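PDB 6DX5: RNA-dependent RNA polymerase from Farallon virus, which probably copies viral RNA as an RNA-directed RNA polymerase and carries near its N terminus the viral OTU cysteine protease (deubiquitinase) domain described here. Local coordinates for residues W6-F9 with L13-S16; R40-L45 with V138-W143; D111-D116 with T126-M131. All blocks are in the same frame, centred on the assembly; numbering follows the deposited sequence.

Contact 1. Residues W6-F9 with L13-S16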
loop_
_atom_site.group_PDB
_atom_site.type_symbol
_atom_site.label_atom_id
_atom_site.label_comp_id
_atom_site.label_asym_id
_atom_site.label_seq_id
_atom_site.Cartn_x
_atom_site.Cartn_y
_atom_site.Cartn_z
ATOM N N TRP A 6 14.127 0.248 -8.941
ATOM C CA TRP A 6 13.152 0.706 -7.978
ATOM C C TRP A 6 12.322 1.820 -8.598
ATOM O O TRP A 6 12.876 2.720 -9.236
ATOM C CB TRP A 6 13.885 1.201 -6.731
ATOM C CG TRP A 6 14.581 0.106 -5.984
ATOM C CD1 TRP A 6 15.935 -0.178 -5.963
ATOM C CD2 TRP A 6 13.952 -0.868 -5.151
ATOM N NE1 TRP A 6 16.179 -1.279 -5.165
ATOM C CE2 TRP A 6 14.986 -1.723 -4.649
ATOM C CE3 TRP A 6 12.623 -1.095 -4.764
ATOM C CZ2 TRP A 6 14.722 -2.795 -3.794
ATOM C CZ3 TRP A 6 12.353 -2.176 -3.942
ATOM C CH2 TRP A 6 13.404 -3.028 -3.468
ATOM N N GLN A 7 11.002 1.742 -8.440
ATOM C CA GLN A 7 10.082 2.774 -8.905
ATOM C C GLN A 7 9.631 3.598 -7.713
ATOM O O GLN A 7 9.214 3.027 -6.694
ATOM C CB GLN A 7 8.859 2.167 -9.601
ATOM C CG GLN A 7 9.194 1.350 -10.848
ATOM C CD GLN A 7 9.780 2.208 -11.973
ATOM O OE1 GLN A 7 9.088 3.050 -12.573
ATOM N NE2 GLN A 7 11.075 2.006 -12.252
ATOM N N LEU A 8 9.711 4.930 -7.829
ATOM C CA LEU A 8 9.190 5.761 -6.753
ATOM C C LEU A 8 7.697 5.501 -6.611
ATOM O O LEU A 8 6.962 5.347 -7.590
ATOM C CB LEU A 8 9.468 7.252 -6.992
ATOM C CG LEU A 8 9.343 8.120 -5.725
ATOM C CD1 LEU A 8 10.546 8.043 -4.774
ATOM C CD2 LEU A 8 9.120 9.542 -6.101
ATOM N N PHE A 9 7.256 5.418 -5.384
ATOM C CA PHE A 9 5.917 4.960 -5.073
ATOM C C PHE A 9 5.256 5.843 -4.028
ATOM O O PHE A 9 4.039 5.782 -3.857
ATOM C CB PHE A 9 6.036 3.509 -4.585
ATOM C CG PHE A 9 4.756 2.840 -4.229
ATOM C CD1 PHE A 9 3.811 2.548 -5.190
ATOM C CD2 PHE A 9 4.546 2.406 -2.929
ATOM C CE1 PHE A 9 2.641 1.879 -4.849
ATOM C CE2 PHE A 9 3.393 1.748 -2.578
ATOM C CZ PHE A 9 2.435 1.480 -3.535
ATOM N N LEU A 13 9.673 6.268 -0.696
ATOM C CA LEU A 13 9.137 4.900 -0.750
ATOM C C LEU A 13 9.196 4.360 -2.178
ATOM O O LEU A 13 8.679 4.989 -3.116
ATOM C CB LEU A 13 7.692 4.850 -0.241
ATOM C CG LEU A 13 6.810 3.614 -0.484
ATOM C CD1 LEU A 13 7.342 2.281 0.120
ATOM C CD2 LEU A 13 5.410 3.893 0.031
ATOM N N TYR A 14 9.815 3.197 -2.328
ATOM C CA TYR A 14 10.073 2.574 -3.621
ATOM C C TYR A 14 9.465 1.185 -3.661
ATOM O O TYR A 14 9.276 0.526 -2.637
ATOM C CB TYR A 14 11.594 2.460 -3.937
ATOM C CG TYR A 14 12.276 3.798 -3.925
ATOM C CD1 TYR A 14 12.666 4.372 -2.715
ATOM C CD2 TYR A 14 12.496 4.513 -5.113
ATOM C CE1 TYR A 14 13.266 5.598 -2.680
ATOM C CE2 TYR A 14 13.094 5.754 -5.089
ATOM C CZ TYR A 14 13.459 6.303 -3.868
ATOM O OH TYR A 14 14.044 7.543 -3.799
ATOM N N THR A 15 9.181 0.745 -4.869
ATOM C CA THR A 15 8.657 -0.578 -5.096
ATOM C C THR A 15 9.393 -1.175 -6.286
ATOM O O THR A 15 10.060 -0.470 -7.054
ATOM C CB THR A 15 7.138 -0.539 -5.333
ATOM O OG1 THR A 15 6.648 -1.875 -5.541
ATOM C CG2 THR A 15 6.795 0.343 -6.544
ATOM N N SER A 16 9.288 -2.496 -6.397
ATOM C CA SER A 16 9.928 -3.233 -7.463
ATOM C C SER A 16 9.187 -4.552 -7.665
ATOM O O SER A 16 8.640 -5.140 -6.723
ATOM C CB SER A 16 11.405 -3.470 -7.150
ATOM O OG SER A 16 12.067 -3.958 -8.302
#
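Trp-6 and Ser-16 meet at one end of a short antiparallel pairing in which residues 6-9 run back along residues 13-16. The pairing is held by three backbone bonds. Gln-7 N reaches Thr-15 O at 2.8 Å in an almost straight bond, and Thr-15 N returns one to Gln-7 O, so Gln-7 and Thr-15 form a hydrogen-bonded pair. Phe-9 N donates to Leu-13 O beside the turn. Between them Leu-8 and Tyr-14 make a non-hydrogen-bonded pair, and there Tyr-14 CA comes to 3.2 Å from Gln-7 O in a CA-H...O contact.

The side chain of Trp-6 lies along three residues of the partner strand. Its CB rests on Tyr-14 CB and CD2. With CG beside the backbone N (chi1 -67°), the indole is carried over that strand: Trp-6 CE3 comes to 3.5 Å from Thr-15 O, with Tyr-14 CB also beside it. CE3 and CZ3 both lie against Ser-16 CB, which sits over one face of the six-membered ring, 4.0 Å from its centroid, in a CH-pi contact. Lys-156 adds a cation-pi partner. Ser-16 OG takes no part in this, being bonded to Asn-5 O.

On the side of Leu-8 and Tyr-14, Leu-8 CD1 touches Tyr-14 CE2 at 3.4 Å. Toward the turn, Phe-9 and Leu-13 lie side by side and point the same way, with Leu-13 CG at the phenyl edge. Phe-9 CD2 meets Leu-13 CD2 at 3.4 Å. Thr-15 CG2 packs against Phe-9 CB. Strands 7-10 and 13-16 form a beta hairpin; backbone bonds of Tyr-14 and Ser-16 to strand 151-157 join it to the mixed sheet of this OTU protease, with 7-10 as the outermost strand.

Contact 2. Residues R40-L45 with V138-W143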
loop_
_atom_site.group_PDB
_atom_site.type_symbol
_atom_site.label_atom_id
_atom_site.label_comp_id
_atom_site.label_asym_id
_atom_site.label_seq_id
_atom_site.Cartn_x
_atom_site.Cartn_y
_atom_site.Cartn_z
ATOM N N ARG A 40 10.203 -6.373 16.542
ATOM C CA ARG A 40 11.210 -7.380 16.924
ATOM C C ARG A 40 12.155 -7.698 15.771
ATOM O O ARG A 40 13.377 -7.872 15.969
ATOM C CB ARG A 40 10.535 -8.679 17.369
ATOM C CG ARG A 40 9.800 -8.552 18.701
ATOM C CD ARG A 40 9.014 -9.856 19.034
ATOM N NE ARG A 40 8.522 -9.760 20.398
ATOM C CZ ARG A 40 9.262 -10.100 21.443
ATOM N NH1 ARG A 40 10.489 -10.619 21.247
ATOM N NH2 ARG A 40 8.791 -9.941 22.668
ATOM N N ALA A 41 11.602 -7.822 14.564
ATOM C CA ALA A 41 12.443 -8.046 13.391
ATOM C C ALA A 41 13.411 -6.881 13.206
ATOM O O ALA A 41 14.628 -7.072 13.089
ATOM C CB ALA A 41 11.557 -8.239 12.144
ATOM N N PHE A 42 12.909 -5.655 13.280
ATOM C CA PHE A 42 13.836 -4.546 13.076
ATOM C C PHE A 42 14.816 -4.474 14.245
ATOM O O PHE A 42 16.025 -4.330 14.040
ATOM C CB PHE A 42 13.070 -3.210 12.859
ATOM C CG PHE A 42 13.974 -2.071 12.519
ATOM C CD1 PHE A 42 14.463 -1.913 11.232
ATOM C CD2 PHE A 42 14.396 -1.197 13.502
ATOM C CE1 PHE A 42 15.337 -0.863 10.922
ATOM C CE2 PHE A 42 15.286 -0.142 13.218
ATOM C CZ PHE A 42 15.750 0.026 11.916
ATOM N N ALA A 43 14.343 -4.659 15.477
ATOM C CA ALA A 43 15.290 -4.606 16.584
ATOM C C ALA A 43 16.379 -5.688 16.435
ATOM O O ALA A 43 17.556 -5.470 16.769
ATOM C CB ALA A 43 14.529 -4.742 17.914
ATOM N N TYR A 44 16.023 -6.856 15.916
ATOM C CA TYR A 44 17.042 -7.883 15.753
ATOM C C TYR A 44 18.134 -7.426 14.791
ATOM O O TYR A 44 19.329 -7.597 15.075
ATOM C CB TYR A 44 16.426 -9.195 15.277
ATOM C CG TYR A 44 17.518 -10.213 15.086
ATOM C CD1 TYR A 44 17.993 -10.972 16.157
ATOM C CD2 TYR A 44 18.086 -10.409 13.842
ATOM C CE1 TYR A 44 19.020 -11.916 15.986
ATOM C CE2 TYR A 44 19.105 -11.364 13.654
ATOM C CZ TYR A 44 19.562 -12.102 14.724
ATOM O OH TYR A 44 20.551 -13.050 14.500
ATOM N N LEU A 45 17.753 -6.824 13.645
ATOM C CA LEU A 45 18.773 -6.395 12.684
ATOM C C LEU A 45 19.530 -5.187 13.192
ATOM O O LEU A 45 20.747 -5.094 13.021
ATOM C CB LEU A 45 18.154 -6.036 11.338
ATOM C CG LEU A 45 17.456 -7.210 10.672
ATOM C CD1 LEU A 45 16.766 -6.798 9.368
ATOM C CD2 LEU A 45 18.516 -8.282 10.438
ATOM N N VAL A 138 17.880 5.328 7.770
ATOM C CA VAL A 138 18.269 4.028 7.232
ATOM C C VAL A 138 17.257 3.640 6.178
ATOM O O VAL A 138 16.211 4.280 6.024
ATOM C CB VAL A 138 18.356 2.904 8.283
ATOM C CG1 VAL A 138 19.407 3.207 9.288
ATOM C CG2 VAL A 138 16.973 2.629 8.960
ATOM N N THR A 139 17.591 2.572 5.450
ATOM C CA THR A 139 16.709 1.969 4.476
ATOM C C THR A 139 16.152 0.657 5.019
ATOM O O THR A 139 16.911 -0.214 5.491
ATOM C CB THR A 139 17.465 1.761 3.174
ATOM O OG1 THR A 139 17.871 3.053 2.717
ATOM C CG2 THR A 139 16.569 1.124 2.108
ATOM N N ILE A 140 14.837 0.505 4.941
ATOM C CA ILE A 140 14.184 -0.737 5.347
ATOM C C ILE A 140 13.507 -1.312 4.115
ATOM O O ILE A 140 12.775 -0.589 3.416
ATOM C CB ILE A 140 13.174 -0.510 6.489
ATOM C CG1 ILE A 140 13.893 0.049 7.665
ATOM C CG2 ILE A 140 12.495 -1.857 6.940
ATOM C CD1 ILE A 140 12.941 0.596 8.782
ATOM N N VAL A 141 13.760 -2.598 3.844
ATOM C CA VAL A 141 13.157 -3.295 2.719
ATOM C C VAL A 141 12.179 -4.318 3.265
ATOM O O VAL A 141 12.535 -5.090 4.150
ATOM C CB VAL A 141 14.228 -3.977 1.857
ATOM C CG1 VAL A 141 13.600 -4.600 0.689
ATOM C CG2 VAL A 141 15.297 -2.942 1.444
ATOM N N ILE A 142 10.946 -4.321 2.749
ATOM C CA ILE A 142 9.915 -5.266 3.168
ATOM C C ILE A 142 9.671 -6.210 1.998
ATOM O O ILE A 142 9.209 -5.784 0.936
ATOM C CB ILE A 142 8.599 -4.587 3.560
ATOM C CG1 ILE A 142 8.812 -3.419 4.538
ATOM C CG2 ILE A 142 7.639 -5.649 4.140
ATOM C CD1 ILE A 142 9.104 -3.856 5.895
ATOM N N TRP A 143 9.974 -7.484 2.174
ATOM C CA TRP A 143 9.761 -8.476 1.126
ATOM C C TRP A 143 8.486 -9.243 1.470
ATOM O O TRP A 143 8.432 -9.937 2.491
ATOM C CB TRP A 143 10.948 -9.450 1.019
ATOM C CG TRP A 143 12.288 -8.847 0.768
ATOM C CD1 TRP A 143 13.123 -8.295 1.697
ATOM C CD2 TRP A 143 12.926 -8.679 -0.508
ATOM N NE1 TRP A 143 14.258 -7.820 1.085
ATOM C CE2 TRP A 143 14.157 -8.038 -0.268
ATOM C CE3 TRP A 143 12.579 -9.024 -1.823
ATOM C CZ2 TRP A 143 15.057 -7.706 -1.304
ATOM C CZ3 TRP A 143 13.486 -8.716 -2.861
ATOM C CH2 TRP A 143 14.689 -8.033 -2.591
#
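Helix 37-47 packs against one face of the sheet at strand 140-145 with its backbone held well off, the nearest alpha carbons, those of Phe-42 and Ile-140, being 8.6 Å apart. One aromatic side chain bridges that interval. Phe-42 has CG anti to its backbone N (chi1 -175°), a setting that sends the phenyl from the helix toward the strand. The Ile-140 side chain crosses it at about a right angle: its CD1 approaches Phe-42 CE1 to 3.5 Å, and its CG1 stands 3.7 Å from that same ring atom. The isoleucine therefore meets the CD1-CE1 side of the ring with the two outer carbons of its longer branch.

Val-138, two residues earlier, just before the strand, points back toward the oncoming phenyl. Its CG2 lies near the ring plane at the edge and 4.1 Å from Phe-42 CZ, a looser touch at the far end of the phenyl. All of these contacts are apolar, and Phe-42 and Ile-140 are both buried.

Phe-46 meets the Phe-42 ring with its plane turned by about 15°, while strand 140-145 is bonded on its two sides to strands 151-157 and 166-171. The contact is thus part of the helix-on-sheet hydrophobic core of the OTU-like cysteine protease fold.

Contact 3. Residues D111-D116 with T126-M131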
loop_
_atom_site.group_PDB
_atom_site.type_symbol
_atom_site.label_atom_id
_atom_site.label_comp_id
_atom_site.label_asym_id
_atom_site.label_seq_id
_atom_site.Cartn_x
_atom_site.Cartn_y
_atom_site.Cartn_z
ATOM N N ASP A 111 -3.209 12.419 17.543
ATOM C CA ASP A 111 -3.704 11.871 18.810
ATOM C C ASP A 111 -4.481 10.557 18.609
ATOM O O ASP A 111 -4.359 9.636 19.429
ATOM C CB ASP A 111 -4.566 12.893 19.561
ATOM C CG ASP A 111 -3.785 14.172 19.957
ATOM O OD1 ASP A 111 -4.421 15.252 19.967
ATOM O OD2 ASP A 111 -2.556 14.119 20.241
ATOM N N LEU A 112 -5.283 10.451 17.533
ATOM C CA LEU A 112 -5.938 9.183 17.252
ATOM C C LEU A 112 -4.907 8.087 16.967
ATOM O O LEU A 112 -5.031 6.963 17.469
ATOM C CB LEU A 112 -6.908 9.326 16.084
ATOM C CG LEU A 112 -8.126 10.252 16.329
ATOM C CD1 LEU A 112 -8.896 10.490 15.035
ATOM C CD2 LEU A 112 -9.047 9.727 17.405
ATOM N N TYR A 113 -3.884 8.396 16.165
ATOM C CA TYR A 113 -2.844 7.413 15.883
ATOM C C TYR A 113 -2.205 6.928 17.176
ATOM O O TYR A 113 -2.088 5.722 17.402
ATOM C CB TYR A 113 -1.775 7.991 14.938
ATOM C CG TYR A 113 -0.530 7.115 14.855
ATOM C CD1 TYR A 113 -0.552 5.904 14.163
ATOM C CD2 TYR A 113 0.644 7.474 15.497
ATOM C CE1 TYR A 113 0.554 5.080 14.125
ATOM C CE2 TYR A 113 1.767 6.652 15.459
ATOM C CZ TYR A 113 1.705 5.474 14.751
ATOM O OH TYR A 113 2.801 4.656 14.707
ATOM N N LEU A 114 -1.768 7.859 18.032
ATOM C CA LEU A 114 -1.122 7.485 19.283
ATOM C C LEU A 114 -2.049 6.657 20.173
ATOM O O LEU A 114 -1.590 5.738 20.862
ATOM C CB LEU A 114 -0.660 8.744 20.034
ATOM C CG LEU A 114 0.411 9.487 19.260
ATOM C CD1 LEU A 114 0.771 10.756 19.937
ATOM C CD2 LEU A 114 1.613 8.522 19.135
ATOM N N GLU A 115 -3.351 6.966 20.193
ATOM C CA GLU A 115 -4.274 6.164 21.005
ATOM C C GLU A 115 -4.265 4.693 20.586
ATOM O O GLU A 115 -4.296 3.800 21.446
ATOM C CB GLU A 115 -5.701 6.716 20.935
ATOM C CG GLU A 115 -5.929 7.912 21.863
ATOM C CD GLU A 115 -7.328 8.533 21.751
ATOM O OE1 GLU A 115 -8.300 7.806 21.433
ATOM O OE2 GLU A 115 -7.440 9.757 21.985
ATOM N N ASP A 116 -4.226 4.416 19.275
ATOM C CA ASP A 116 -4.110 3.028 18.836
ATOM C C ASP A 116 -2.705 2.512 19.063
ATOM O O ASP A 116 -2.516 1.412 19.613
ATOM C CB ASP A 116 -4.471 2.872 17.359
ATOM C CG ASP A 116 -5.975 2.965 17.092
ATOM O OD1 ASP A 116 -6.805 2.964 18.048
ATOM O OD2 ASP A 116 -6.316 3.052 15.889
ATOM N N THR A 126 4.042 -1.440 8.239
ATOM C CA THR A 126 4.671 -0.513 7.289
ATOM C C THR A 126 4.528 0.956 7.724
ATOM O O THR A 126 5.421 1.770 7.459
ATOM C CB THR A 126 4.083 -0.727 5.884
ATOM O OG1 THR A 126 2.656 -0.624 5.951
ATOM C CG2 THR A 126 4.421 -2.135 5.376
ATOM N N ASP A 127 3.442 1.330 8.415
ATOM C CA ASP A 127 3.349 2.732 8.853
ATOM C C ASP A 127 4.547 3.076 9.712
ATOM O O ASP A 127 5.106 4.165 9.610
ATOM C CB ASP A 127 2.074 2.990 9.645
ATOM C CG ASP A 127 0.810 3.042 8.775
ATOM O OD1 ASP A 127 0.847 2.928 7.510
ATOM O OD2 ASP A 127 -0.254 3.195 9.412
ATOM N N GLU A 128 4.997 2.133 10.519
ATOM C CA GLU A 128 6.147 2.391 11.374
ATOM C C GLU A 128 7.479 2.138 10.651
ATOM O O GLU A 128 8.466 2.813 10.980
ATOM C CB GLU A 128 6.051 1.565 12.660
ATOM C CG GLU A 128 4.915 2.053 13.608
ATOM C CD GLU A 128 3.532 1.582 13.165
ATOM O OE1 GLU A 128 2.542 2.322 13.468
ATOM O OE2 GLU A 128 3.438 0.473 12.535
ATOM N N ALA A 129 7.546 1.222 9.661
ATOM C CA ALA A 129 8.742 1.154 8.808
ATOM C C ALA A 129 9.074 2.534 8.222
ATOM O O ALA A 129 10.235 2.949 8.189
ATOM C CB ALA A 129 8.554 0.143 7.666
ATOM N N GLU A 130 8.073 3.247 7.740
ATOM C CA GLU A 130 8.329 4.557 7.189
ATOM C C GLU A 130 8.919 5.490 8.247
ATOM O O GLU A 130 9.824 6.292 7.959
ATOM C CB GLU A 130 7.022 5.107 6.630
ATOM C CG GLU A 130 7.077 6.540 6.259
ATOM C CD GLU A 130 5.797 7.039 5.566
ATOM O OE1 GLU A 130 4.676 6.505 5.834
ATOM O OE2 GLU A 130 5.950 7.966 4.693
ATOM N N MET A 131 8.400 5.422 9.476
ATOM C CA MET A 131 8.858 6.323 10.533
ATOM C C MET A 131 10.299 6.018 10.893
ATOM O O MET A 131 11.128 6.931 11.015
ATOM C CB MET A 131 7.949 6.152 11.748
ATOM C CG MET A 131 6.467 6.605 11.442
ATOM S SD MET A 131 5.424 6.196 12.833
ATOM C CE MET A 131 3.738 6.487 12.105
#
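A buried phenol and a carboxylate, Tyr-113 and Glu-128, span the gap between helices 103-117 and 126-136 of the OTU-like fold, although the nearest alpha carbons, Tyr-113 CA and Asp-127 CA, stay 10.5 Å apart. Tyr-113 OH donates to Glu-128 OE1 at 2.7 Å, using the anti lone pair of that oxygen. Ring and carboxylate planes differ by only 12°, and OE1 lies in the ring plane at its edge. A bend in the Glu-128 chain (chi2 78°) helps bring the acid to the tyrosine.

The carboxylate is held by three bonds: Tyr-113 OH and Tyr-122 OH on OE1, Gly-125 N on OE2. These bonds probably fix its rotation and help to stabilise negative charge in a buried setting. Next to it, Asp-127 OD2 hydrogen-bonds to a dithiothreitol molecule, probably from the crystallisation liquor, in a pocket that includes Tyr-122, Trp-123 and Tyr-78.

The Met-131 and Tyr-113 side chains run toward each other, the methionine extended beyond CG. Its sulfur makes an oblique Met-aromatic contact, 5.2 Å from the ring centroid, and the methyl lies closer, with Met-131 CE 3.3 Å from Tyr-113 OH.

From the N terminus, contact 1 closes first, joining residues 6-9 to 13-16 through a short turn at the outer side of the sheet. After strand 26-29 the chain enters helix 37-47, where contact 2 opens; it shuts only when strand 140-145 is reached, more than ninety residues later. Contact 3 is nested within that long, mainly helical loop and ties helix 103-117 to helix 126-136, the element directly preceding the strand of contact 2. There the two meet, Ile-140 CD1 packing on Ala-129 O. Contacts 1 and 2 reach the same sheet with centres about 17 Å apart, whereas contact 3 belongs to the helical part beside it.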